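Local coordinates for protein putative ribose operon repressor (Burkholderia thailandensis, PDB 3EGC) that probably acts as a LacI-family transcriptional repressor that binds regulatory DNA and is predicted to control a ribose operon, at residues P233-I244 against R266-H274; S107-E118 against E142-A153. All coordinates share one frame; numbering follows the deposited sequence.

Overall arrangement
Both contacts belong to the periplasmic-binding-protein-like part of a LacI-family regulator, a fold of two alpha/beta lobes joined by crossover segments. In sequence, contact 2 comes first: helix 109-122 follows strand 103-107 and packs on helix 138-153. Contact 1 comes later, where strand 236-238 pairs with the chain's last strand, 264-272, and leads into helix 241-257. Their centres lie about 14 Å apart, and they touch directly through a salt bridge, Arg266 NH2 to Glu142 OE1 at 2.6 Å. Contact 1 runs along two of the crossings between the lobes, and contact 2 packs two helices of one lobe beside them, so the helix pair is tied to the connecting strands.

Contact 1 (P233-I244 against R266-H274); sequences PLPVVEQPTRRI and RLQTRFVTH
Val236 and Val272 form an antiparallel hydrogen-bonded pair in the tightly packed part of this contact, with two nearly straight backbone bonds: Val236 N to Val272 O is 2.9 Å and Val272 N to Val236 O 2.8 Å. Two more bonds join Glu238 and Arg270, and between these pairs Val237 faces Phe271 in a non-hydrogen-bonded pair. Beta-branched valines suit such extended backbone. Phe271 CG stands anti to the backbone N (chi1 -169°), and the ring reaches back to Pro235, CZ lying 3.9 Å from Pro235 CB. Beyond strand 236-238, Pro240, at the N-cap of helix 241-257 and with no N-H to offer a neighbouring strand, sets its CG 3.7 Å from Leu267 CB, while Leu267 CD2 nestles against Ile244 CG1.

The solvent side is looser and more polar. Arg270 is exposed; its NH1 makes a salt bridge with Glu238 OE1 (2.8 Å), the carboxylate turned 73° from the guanidinium plane, and Val272 CG2 lies over the centre of one guanidinium face. Glu238 OE2 also accepts from Asn223. His274, the last modelled residue and exposed, presents its ring edge to Val236 CG2, with CE1 3.3 Å away, and takes Val272 CG1 over one face.

These neighbouring antiparallel segments are consistent with two of the interlobe crossings of a periplasmic-binding-protein-like fold. Strand 217-221 flanks strand 236-238 on its other side, Val237 touching Phe221. Helix 109-122 covers the Phe271 face, where Tyr119 meets that ring edge-to-face, and Leu267 and Ile244 pack on Val105 of strand 103-107.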
loop_
_atom_site.group_PDB
_atom_site.type_symbol
_atom_site.label_atom_id
_atom_site.label_comp_id
_atom_site.label_asym_id
_atom_site.label_seq_id
_atom_site.Cartn_x
_atom_site.Cartn_y
_atom_site.Cartn_z
ATOM N N PRO A 233 -13.711 -17.406 -1.433
ATOM C CA PRO A 233 -13.263 -16.009 -1.516
ATOM C C PRO A 233 -13.878 -15.153 -0.432
ATOM O O PRO A 233 -15.076 -15.279 -0.104
ATOM C CB PRO A 233 -13.738 -15.571 -2.896
ATOM C CG PRO A 233 -13.701 -16.868 -3.720
ATOM C CD PRO A 233 -14.140 -17.940 -2.739
ATOM N N LEU A 234 -13.088 -14.239 0.094
ATOM C CA LEU A 234 -13.547 -13.434 1.192
ATOM C C LEU A 234 -14.357 -12.238 0.685
ATOM O O LEU A 234 -13.808 -11.344 0.037
ATOM C CB LEU A 234 -12.350 -12.991 2.008
ATOM C CG LEU A 234 -12.603 -12.742 3.492
ATOM C CD1 LEU A 234 -11.289 -12.984 4.160
ATOM C CD2 LEU A 234 -13.095 -11.323 3.701
ATOM N N PRO A 235 -15.675 -12.212 0.969
ATOM C CA PRO A 235 -16.455 -11.077 0.468
ATOM C C PRO A 235 -16.085 -9.743 1.124
ATOM O O PRO A 235 -15.806 -9.685 2.309
ATOM C CB PRO A 235 -17.900 -11.474 0.758
ATOM C CG PRO A 235 -17.826 -13.004 1.185
ATOM C CD PRO A 235 -16.486 -13.137 1.779
ATOM N N VAL A 236 -16.059 -8.685 0.322
ATOM C CA VAL A 236 -15.514 -7.435 0.772
ATOM C C VAL A 236 -16.384 -6.280 0.463
ATOM O O VAL A 236 -17.011 -6.248 -0.560
ATOM C CB VAL A 236 -14.163 -7.090 0.100
ATOM C CG1 VAL A 236 -13.128 -6.853 1.172
ATOM C CG2 VAL A 236 -13.761 -8.167 -0.824
ATOM N N VAL A 237 -16.399 -5.309 1.353
ATOM C CA VAL A 237 -16.954 -4.032 0.995
ATOM C C VAL A 237 -15.843 -3.132 0.452
ATOM O O VAL A 237 -14.945 -2.681 1.192
ATOM C CB VAL A 237 -17.869 -3.400 2.104
ATOM C CG1 VAL A 237 -17.475 -3.820 3.462
ATOM C CG2 VAL A 237 -17.961 -1.840 1.955
ATOM N N GLU A 238 -15.876 -2.939 -0.857
ATOM C CA GLU A 238 -14.908 -2.102 -1.509
ATOM C C GLU A 238 -15.175 -0.649 -1.221
ATOM O O GLU A 238 -16.299 -0.187 -1.352
ATOM C CB GLU A 238 -14.895 -2.353 -3.023
ATOM C CG GLU A 238 -13.916 -1.492 -3.795
ATOM C CD GLU A 238 -14.004 -1.740 -5.263
ATOM O OE1 GLU A 238 -14.605 -0.893 -5.989
ATOM O OE2 GLU A 238 -13.484 -2.803 -5.694
ATOM N N GLN A 239 -14.123 0.063 -0.830
ATOM C CA GLN A 239 -14.211 1.505 -0.627
ATOM C C GLN A 239 -13.695 2.191 -1.881
ATOM O O GLN A 239 -12.734 1.685 -2.462
ATOM C CB GLN A 239 -13.417 1.923 0.597
ATOM C CG GLN A 239 -14.015 1.426 1.864
ATOM C CD GLN A 239 -13.411 2.127 3.091
ATOM O OE1 GLN A 239 -13.859 3.214 3.480
ATOM N NE2 GLN A 239 -12.368 1.523 3.670
ATOM N N PRO A 240 -14.305 3.340 -2.280
ATOM C CA PRO A 240 -13.817 4.121 -3.427
ATOM C C PRO A 240 -12.579 4.991 -3.054
ATOM O O PRO A 240 -12.602 6.228 -3.103
ATOM C CB PRO A 240 -15.030 5.008 -3.769
ATOM C CG PRO A 240 -15.646 5.288 -2.408
ATOM C CD PRO A 240 -15.345 4.066 -1.534
ATOM N N THR A 241 -11.494 4.333 -2.719
ATOM C CA THR A 241 -10.310 5.040 -2.161
ATOM C C THR A 241 -9.773 6.157 -2.998
ATOM O O THR A 241 -9.538 7.247 -2.495
ATOM C CB THR A 241 -9.135 4.072 -1.917
ATOM O OG1 THR A 241 -8.854 3.322 -3.138
ATOM C CG2 THR A 241 -9.477 3.114 -0.850
ATOM N N ARG A 242 -9.579 5.898 -4.275
ATOM C CA ARG A 242 -9.135 6.944 -5.185
ATOM C C ARG A 242 -10.074 8.138 -5.294
ATOM O O ARG A 242 -9.636 9.275 -5.274
ATOM C CB ARG A 242 -8.817 6.335 -6.581
ATOM C CG ARG A 242 -7.366 5.839 -6.646
ATOM C CD ARG A 242 -7.167 4.729 -7.739
ATOM N NE ARG A 242 -7.855 3.497 -7.364
ATOM C CZ ARG A 242 -7.273 2.309 -7.170
ATOM N NH1 ARG A 242 -5.963 2.148 -7.367
ATOM N NH2 ARG A 242 -8.032 1.262 -6.810
ATOM N N ARG A 243 -11.363 7.866 -5.432
ATOM C CA ARG A 243 -12.396 8.883 -5.493
ATOM C C ARG A 243 -12.472 9.681 -4.204
ATOM O O ARG A 243 -12.748 10.835 -4.233
ATOM C CB ARG A 243 -13.760 8.242 -5.818
ATOM C CG ARG A 243 -14.918 9.237 -6.053
ATOM C CD ARG A 243 -14.866 9.811 -7.439
ATOM N NE ARG A 243 -15.813 10.912 -7.603
ATOM C CZ ARG A 243 -16.975 10.827 -8.262
ATOM N NH1 ARG A 243 -17.337 9.677 -8.841
ATOM N NH2 ARG A 243 -17.761 11.897 -8.342
ATOM N N ILE A 244 -12.222 9.056 -3.064
ATOM C CA ILE A 244 -12.151 9.796 -1.815
ATOM C C ILE A 244 -11.048 10.856 -1.882
ATOM O O ILE A 244 -11.272 12.027 -1.561
ATOM C CB ILE A 244 -11.913 8.817 -0.579
ATOM C CG1 ILE A 244 -13.142 7.912 -0.401
ATOM C CG2 ILE A 244 -11.567 9.632 0.671
ATOM C CD1 ILE A 244 -12.950 6.702 0.611
ATOM N N ARG A 266 -20.577 11.727 1.551
ATOM C CA ARG A 266 -20.553 10.304 1.757
ATOM C C ARG A 266 -20.466 9.595 0.410
ATOM O O ARG A 266 -21.356 9.738 -0.428
ATOM C CB ARG A 266 -21.817 9.875 2.490
ATOM C CG ARG A 266 -21.854 10.367 3.915
ATOM C CD ARG A 266 -21.077 9.434 4.829
ATOM N NE ARG A 266 -21.044 9.908 6.193
ATOM C CZ ARG A 266 -20.513 9.235 7.220
ATOM N NH1 ARG A 266 -19.959 8.005 7.026
ATOM N NH2 ARG A 266 -20.530 9.777 8.441
ATOM N N LEU A 267 -19.428 8.796 0.225
ATOM C CA LEU A 267 -19.218 8.108 -1.056
ATOM C C LEU A 267 -19.672 6.616 -1.091
ATOM O O LEU A 267 -19.483 5.862 -0.160
ATOM C CB LEU A 267 -17.760 8.181 -1.438
ATOM C CG LEU A 267 -17.326 9.252 -2.430
ATOM C CD1 LEU A 267 -18.236 10.536 -2.482
ATOM C CD2 LEU A 267 -15.804 9.579 -2.383
ATOM N N GLN A 268 -20.272 6.217 -2.194
ATOM C CA GLN A 268 -20.754 4.873 -2.375
ATOM C C GLN A 268 -19.639 3.800 -2.320
ATOM O O GLN A 268 -18.558 3.915 -2.952
ATOM C CB GLN A 268 -21.519 4.813 -3.715
ATOM C CG GLN A 268 -21.559 3.451 -4.499
ATOM C CD GLN A 268 -22.119 3.636 -5.957
ATOM O OE1 GLN A 268 -21.413 3.995 -6.897
ATOM N NE2 GLN A 268 -23.392 3.425 -6.112
ATOM N N THR A 269 -19.910 2.776 -1.549
ATOM C CA THR A 269 -19.116 1.606 -1.457
ATOM C C THR A 269 -19.863 0.488 -2.219
ATOM O O THR A 269 -21.083 0.546 -2.462
ATOM C CB THR A 269 -18.984 1.166 0.019
ATOM O OG1 THR A 269 -20.249 0.762 0.532
ATOM C CG2 THR A 269 -18.511 2.282 0.828
ATOM N N ARG A 270 -19.148 -0.550 -2.573
ATOM C CA ARG A 270 -19.803 -1.608 -3.236
ATOM C C ARG A 270 -19.405 -2.961 -2.648
ATOM O O ARG A 270 -18.263 -3.202 -2.289
ATOM C CB ARG A 270 -19.603 -1.533 -4.747
ATOM C CG ARG A 270 -18.649 -2.498 -5.290
ATOM C CD ARG A 270 -18.417 -2.242 -6.746
ATOM N NE ARG A 270 -18.052 -3.455 -7.426
ATOM C CZ ARG A 270 -16.809 -3.808 -7.714
ATOM N NH1 ARG A 270 -15.799 -3.034 -7.382
ATOM N NH2 ARG A 270 -16.589 -4.944 -8.339
ATOM N N PHE A 271 -20.398 -3.825 -2.549
ATOM C CA PHE A 271 -20.192 -5.156 -1.983
ATOM C C PHE A 271 -19.707 -6.106 -3.078
ATOM O O PHE A 271 -20.306 -6.202 -4.152
ATOM C CB PHE A 271 -21.494 -5.669 -1.353
ATOM C CG PHE A 271 -21.308 -6.892 -0.519
ATOM C CD1 PHE A 271 -22.107 -8.002 -0.721
ATOM C CD2 PHE A 271 -20.334 -6.941 0.462
ATOM C CE1 PHE A 271 -21.933 -9.160 0.042
ATOM C CE2 PHE A 271 -20.183 -8.049 1.244
ATOM C CZ PHE A 271 -20.989 -9.184 1.033
ATOM N N VAL A 272 -18.590 -6.776 -2.819
ATOM C CA VAL A 272 -18.013 -7.674 -3.820
ATOM C C VAL A 272 -17.963 -9.064 -3.234
ATOM O O VAL A 272 -17.292 -9.290 -2.216
ATOM C CB VAL A 272 -16.584 -7.217 -4.193
ATOM C CG1 VAL A 272 -15.916 -8.158 -5.227
ATOM C CG2 VAL A 272 -16.606 -5.730 -4.667
ATOM N N THR A 273 -18.661 -9.998 -3.862
ATOM C CA THR A 273 -18.692 -11.380 -3.365
ATOM C C THR A 273 -17.701 -12.262 -4.124
ATOM O O THR A 273 -17.341 -13.316 -3.634
ATOM C CB THR A 273 -20.131 -12.020 -3.459
ATOM O OG1 THR A 273 -20.567 -12.051 -4.828
ATOM C CG2 THR A 273 -21.112 -11.169 -2.691
ATOM N N HIS A 274 -17.268 -11.841 -5.312
ATOM C CA HIS A 274 -16.321 -12.635 -6.102
ATOM C C HIS A 274 -16.907 -13.916 -6.731
ATOM O O HIS A 274 -18.093 -14.017 -7.049
ATOM C CB HIS A 274 -15.098 -13.057 -5.259
ATOM C CG HIS A 274 -14.376 -11.927 -4.607
ATOM N ND1 HIS A 274 -14.329 -11.761 -3.237
ATOM C CD2 HIS A 274 -13.673 -10.894 -5.132
ATOM C CE1 HIS A 274 -13.633 -10.670 -2.951
ATOM N NE2 HIS A 274 -13.240 -10.116 -4.083
#

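Contact 2 (S107-E118 against E142-A153); sequences SENVRGARTAVE and ERLKGFRAAMSA
Asn109 and Arg143 make the polar end of this helix pair. Arg143 grips Asn109 OD1 side-on with two nitrogens, NH2 at 2.7 Å and NE at 3.1 Å; the oxygen lies in the guanidinium plane, but both donors come from the same face of the amide, above its plane. The amide's other end, Asn109 ND2, gives a nearly straight bond to Glu142 OE2 (2.8 Å). An asparagine suits this place because it can accept from arginine and donate to glutamate at once. Glu142 OE1 is held by Arg266, and Arg143 also makes a cation-pi contact with Phe221.

Close backbone approach follows at Gly146: with no side chain, it lets Val110 O come within 3.6 Å of its CA. The axes, 7.1 Å apart and crossing at -44°, belong to neighbouring helices of an alpha/beta lobe, both packed against its sheet, with Phe147 on Ile128 and Ala113 on Phe221.

Apolar contacts occupy the far end. Val117 CG1 meets Ala150 CB at 3.6 Å, and Val117 CG2 meets the edge of the Phe147 ring. Arg114 is a knob in a hole of small residues, Gly146, Ala149, Ala150 and Ala153. With CG opposite the backbone N (chi1 -171°), its extended chain runs over Ala150 CB until NH2 reaches Ala153 CB (3.7 Å).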
loop_
_atom_site.group_PDB
_atom_site.type_symbol
_atom_site.label_atom_id
_atom_site.label_comp_id
_atom_site.label_asym_id
_atom_site.label_seq_id
_atom_site.Cartn_x
_atom_site.Cartn_y
_atom_site.Cartn_z
ATOM N N SER A 107 -16.728 7.398 3.637
ATOM C CA SER A 107 -17.479 6.302 2.988
ATOM C C SER A 107 -18.844 6.112 3.619
ATOM O O SER A 107 -19.078 6.584 4.745
ATOM C CB SER A 107 -16.729 4.968 3.071
ATOM O OG SER A 107 -15.528 5.033 2.324
ATOM N N GLU A 108 -19.721 5.397 2.915
ATOM C CA GLU A 108 -20.994 4.962 3.528
ATOM C C GLU A 108 -20.842 3.722 4.444
ATOM O O GLU A 108 -21.313 2.597 4.136
ATOM C CB GLU A 108 -22.124 4.809 2.488
ATOM C CG GLU A 108 -21.882 3.694 1.451
ATOM C CD GLU A 108 -22.791 3.797 0.221
ATOM O OE1 GLU A 108 -23.645 4.722 0.162
ATOM O OE2 GLU A 108 -22.647 2.940 -0.674
ATOM N N ASN A 109 -20.191 3.928 5.578
ATOM C CA ASN A 109 -19.840 2.794 6.461
ATOM C C ASN A 109 -20.998 1.962 7.028
ATOM O O ASN A 109 -20.988 0.733 6.901
ATOM C CB ASN A 109 -18.945 3.245 7.588
ATOM C CG ASN A 109 -17.653 3.924 7.088
ATOM O OD1 ASN A 109 -16.864 3.313 6.373
ATOM N ND2 ASN A 109 -17.414 5.149 7.539
ATOM N N VAL A 110 -21.978 2.608 7.654
ATOM C CA VAL A 110 -23.191 1.904 8.090
ATOM C C VAL A 110 -23.768 1.012 6.954
ATOM O O VAL A 110 -23.860 -0.202 7.073
ATOM C CB VAL A 110 -24.323 2.916 8.563
ATOM C CG1 VAL A 110 -25.450 2.168 9.283
ATOM C CG2 VAL A 110 -23.802 3.978 9.446
ATOM N N ARG A 111 -24.163 1.631 5.844
ATOM C CA ARG A 111 -24.741 0.869 4.731
ATOM C C ARG A 111 -23.918 -0.386 4.263
ATOM O O ARG A 111 -24.462 -1.489 4.085
ATOM C CB ARG A 111 -24.979 1.755 3.547
ATOM C CG ARG A 111 -25.926 1.176 2.556
ATOM C CD ARG A 111 -25.990 2.099 1.313
ATOM N NE ARG A 111 -26.745 3.320 1.594
ATOM C CZ ARG A 111 -26.899 4.319 0.739
ATOM N NH1 ARG A 111 -27.604 5.386 1.099
ATOM N NH2 ARG A 111 -26.317 4.267 -0.453
ATOM N N GLY A 112 -22.618 -0.174 4.046
ATOM C CA GLY A 112 -21.759 -1.239 3.545
ATOM C C GLY A 112 -21.675 -2.341 4.584
ATOM O O GLY A 112 -21.720 -3.475 4.205
ATOM N N ALA A 113 -21.607 -2.019 5.889
ATOM C CA ALA A 113 -21.484 -3.068 6.901
ATOM C C ALA A 113 -22.782 -3.920 7.013
ATOM O O ALA A 113 -22.716 -5.166 7.106
ATOM C CB ALA A 113 -21.044 -2.506 8.292
ATOM N N ARG A 114 -23.933 -3.228 7.008
ATOM C CA ARG A 114 -25.207 -3.863 7.063
ATOM C C ARG A 114 -25.351 -4.849 5.856
ATOM O O ARG A 114 -25.846 -5.992 6.016
ATOM C CB ARG A 114 -26.316 -2.805 7.007
ATOM C CG ARG A 114 -27.680 -3.353 7.279
ATOM C CD ARG A 114 -28.758 -2.276 7.244
ATOM N NE ARG A 114 -30.064 -2.904 7.338
ATOM C CZ ARG A 114 -31.196 -2.317 7.702
ATOM N NH1 ARG A 114 -31.226 -1.047 8.023
ATOM N NH2 ARG A 114 -32.308 -3.039 7.751
ATOM N N THR A 115 -24.891 -4.401 4.681
ATOM C CA THR A 115 -24.985 -5.217 3.493
ATOM C C THR A 115 -24.108 -6.470 3.649
ATOM O O THR A 115 -24.553 -7.558 3.348
ATOM C CB THR A 115 -24.574 -4.460 2.211
ATOM O OG1 THR A 115 -25.431 -3.344 2.013
ATOM C CG2 THR A 115 -24.660 -5.374 0.933
ATOM N N ALA A 116 -22.880 -6.306 4.171
ATOM C CA ALA A 116 -21.999 -7.454 4.322
ATOM C C ALA A 116 -22.519 -8.445 5.354
ATOM O O ALA A 116 -22.458 -9.660 5.184
ATOM C CB ALA A 116 -20.621 -7.004 4.643
ATOM N N VAL A 117 -23.032 -7.920 6.456
ATOM C CA VAL A 117 -23.596 -8.815 7.482
ATOM C C VAL A 117 -24.886 -9.509 7.018
ATOM O O VAL A 117 -25.141 -10.641 7.390
ATOM C CB VAL A 117 -23.770 -8.086 8.801
ATOM C CG1 VAL A 117 -24.665 -8.888 9.792
ATOM C CG2 VAL A 117 -22.377 -7.728 9.388
ATOM N N GLU A 118 -25.681 -8.834 6.200
ATOM C CA GLU A 118 -26.932 -9.407 5.692
ATOM C C GLU A 118 -26.667 -10.544 4.748
ATOM O O GLU A 118 -27.459 -11.497 4.649
ATOM C CB GLU A 118 -27.749 -8.361 4.955
ATOM C CG GLU A 118 -28.274 -7.267 5.854
ATOM C CD GLU A 118 -29.255 -6.353 5.126
ATOM O OE1 GLU A 118 -28.911 -5.870 4.034
ATOM O OE2 GLU A 118 -30.366 -6.108 5.657
ATOM N N GLU A 142 -19.282 3.420 13.083
ATOM C CA GLU A 142 -20.289 3.304 12.059
ATOM C C GLU A 142 -20.388 1.890 11.489
ATOM O O GLU A 142 -21.460 1.423 11.152
ATOM C CB GLU A 142 -20.055 4.312 10.945
ATOM C CG GLU A 142 -20.411 5.729 11.264
ATOM C CD GLU A 142 -20.027 6.647 10.105
ATOM O OE1 GLU A 142 -20.282 7.856 10.194
ATOM O OE2 GLU A 142 -19.461 6.158 9.103
ATOM N N ARG A 143 -19.263 1.208 11.403
ATOM C CA ARG A 143 -19.235 -0.163 10.907
ATOM C C ARG A 143 -19.885 -1.114 11.914
ATOM O O ARG A 143 -20.620 -2.034 11.521
ATOM C CB ARG A 143 -17.833 -0.590 10.535
ATOM C CG ARG A 143 -17.367 0.113 9.244
ATOM C CD ARG A 143 -15.854 0.005 8.929
ATOM N NE ARG A 143 -15.561 1.066 7.982
ATOM C CZ ARG A 143 -14.378 1.386 7.492
ATOM N NH1 ARG A 143 -13.266 0.719 7.831
ATOM N NH2 ARG A 143 -14.332 2.418 6.654
ATOM N N LEU A 144 -19.704 -0.808 13.204
ATOM C CA LEU A 144 -20.397 -1.556 14.266
ATOM C C LEU A 144 -21.916 -1.339 14.243
ATOM O O LEU A 144 -22.701 -2.294 14.327
ATOM C CB LEU A 144 -19.834 -1.215 15.628
ATOM C CG LEU A 144 -19.848 -2.304 16.679
ATOM C CD1 LEU A 144 -18.992 -3.495 16.219
ATOM C CD2 LEU A 144 -19.388 -1.765 18.093
ATOM N N LYS A 145 -22.324 -0.083 14.087
ATOM C CA LYS A 145 -23.738 0.276 13.910
ATOM C C LYS A 145 -24.465 -0.471 12.756
ATOM O O LYS A 145 -25.632 -0.889 12.907
ATOM C CB LYS A 145 -23.860 1.780 13.692
ATOM C CG LYS A 145 -25.233 2.273 13.369
ATOM C CD LYS A 145 -25.280 3.810 13.345
ATOM C CE LYS A 145 -26.692 4.284 12.956
ATOM N NZ LYS A 145 -26.830 5.766 12.799
ATOM N N GLY A 146 -23.769 -0.626 11.621
ATOM C CA GLY A 146 -24.309 -1.350 10.476
ATOM C C GLY A 146 -24.509 -2.814 10.796
ATOM O O GLY A 146 -25.519 -3.420 10.434
ATOM N N PHE A 147 -23.554 -3.361 11.531
ATOM C CA PHE A 147 -23.654 -4.704 12.020
ATOM C C PHE A 147 -24.902 -4.893 12.895
ATOM O O PHE A 147 -25.724 -5.782 12.652
ATOM C CB PHE A 147 -22.389 -5.081 12.727
ATOM C CG PHE A 147 -22.520 -6.287 13.616
ATOM C CD1 PHE A 147 -22.490 -7.572 13.064
ATOM C CD2 PHE A 147 -22.652 -6.144 14.994
ATOM C CE1 PHE A 147 -22.554 -8.676 13.830
ATOM C CE2 PHE A 147 -22.747 -7.270 15.795
ATOM C CZ PHE A 147 -22.673 -8.551 15.209
ATOM N N ARG A 148 -25.096 -4.000 13.843
ATOM C CA ARG A 148 -26.197 -4.141 14.791
ATOM C C ARG A 148 -27.533 -3.986 14.085
ATOM O O ARG A 148 -28.526 -4.651 14.460
ATOM C CB ARG A 148 -26.104 -3.141 15.938
ATOM C CG ARG A 148 -24.951 -3.368 16.914
ATOM C CD ARG A 148 -25.127 -2.394 18.126
ATOM N NE ARG A 148 -23.964 -2.381 19.017
ATOM C CZ ARG A 148 -23.793 -3.227 20.031
ATOM N NH1 ARG A 148 -24.713 -4.183 20.284
ATOM N NH2 ARG A 148 -22.687 -3.134 20.760
ATOM N N ALA A 149 -27.570 -3.113 13.081
ATOM C CA ALA A 149 -28.806 -2.844 12.398
ATOM C C ALA A 149 -29.203 -4.062 11.570
ATOM O O ALA A 149 -30.385 -4.361 11.442
ATOM C CB ALA A 149 -28.692 -1.593 11.521
ATOM N N ALA A 150 -28.224 -4.755 11.004
ATOM C CA ALA A 150 -28.501 -5.961 10.209
ATOM C C ALA A 150 -29.002 -7.084 11.122
ATOM O O ALA A 150 -29.949 -7.770 10.829
ATOM C CB ALA A 150 -27.221 -6.440 9.458
ATOM N N MET A 151 -28.321 -7.280 12.228
ATOM C CA MET A 151 -28.706 -8.276 13.205
ATOM C C MET A 151 -30.107 -8.017 13.720
ATOM O O MET A 151 -30.945 -8.912 13.777
ATOM C CB MET A 151 -27.656 -8.323 14.346
ATOM C CG MET A 151 -26.273 -8.905 13.829
ATOM S SD MET A 151 -26.306 -10.636 13.150
ATOM C CE MET A 151 -26.139 -11.536 14.691
ATOM N N SER A 152 -30.355 -6.760 14.046
ATOM C CA SER A 152 -31.621 -6.339 14.615
ATOM C C SER A 152 -32.736 -6.685 13.648
ATOM O O SER A 152 -33.754 -7.307 14.024
ATOM C CB SER A 152 -31.593 -4.821 14.857
ATOM O OG SER A 152 -32.263 -4.467 16.039
ATOM N N ALA A 153 -32.536 -6.300 12.391
ATOM C CA ALA A 153 -33.582 -6.399 11.398
ATOM C C ALA A 153 -33.961 -7.845 11.130
ATOM O O ALA A 153 -35.088 -8.130 10.690
ATOM C CB ALA A 153 -33.164 -5.733 10.111
#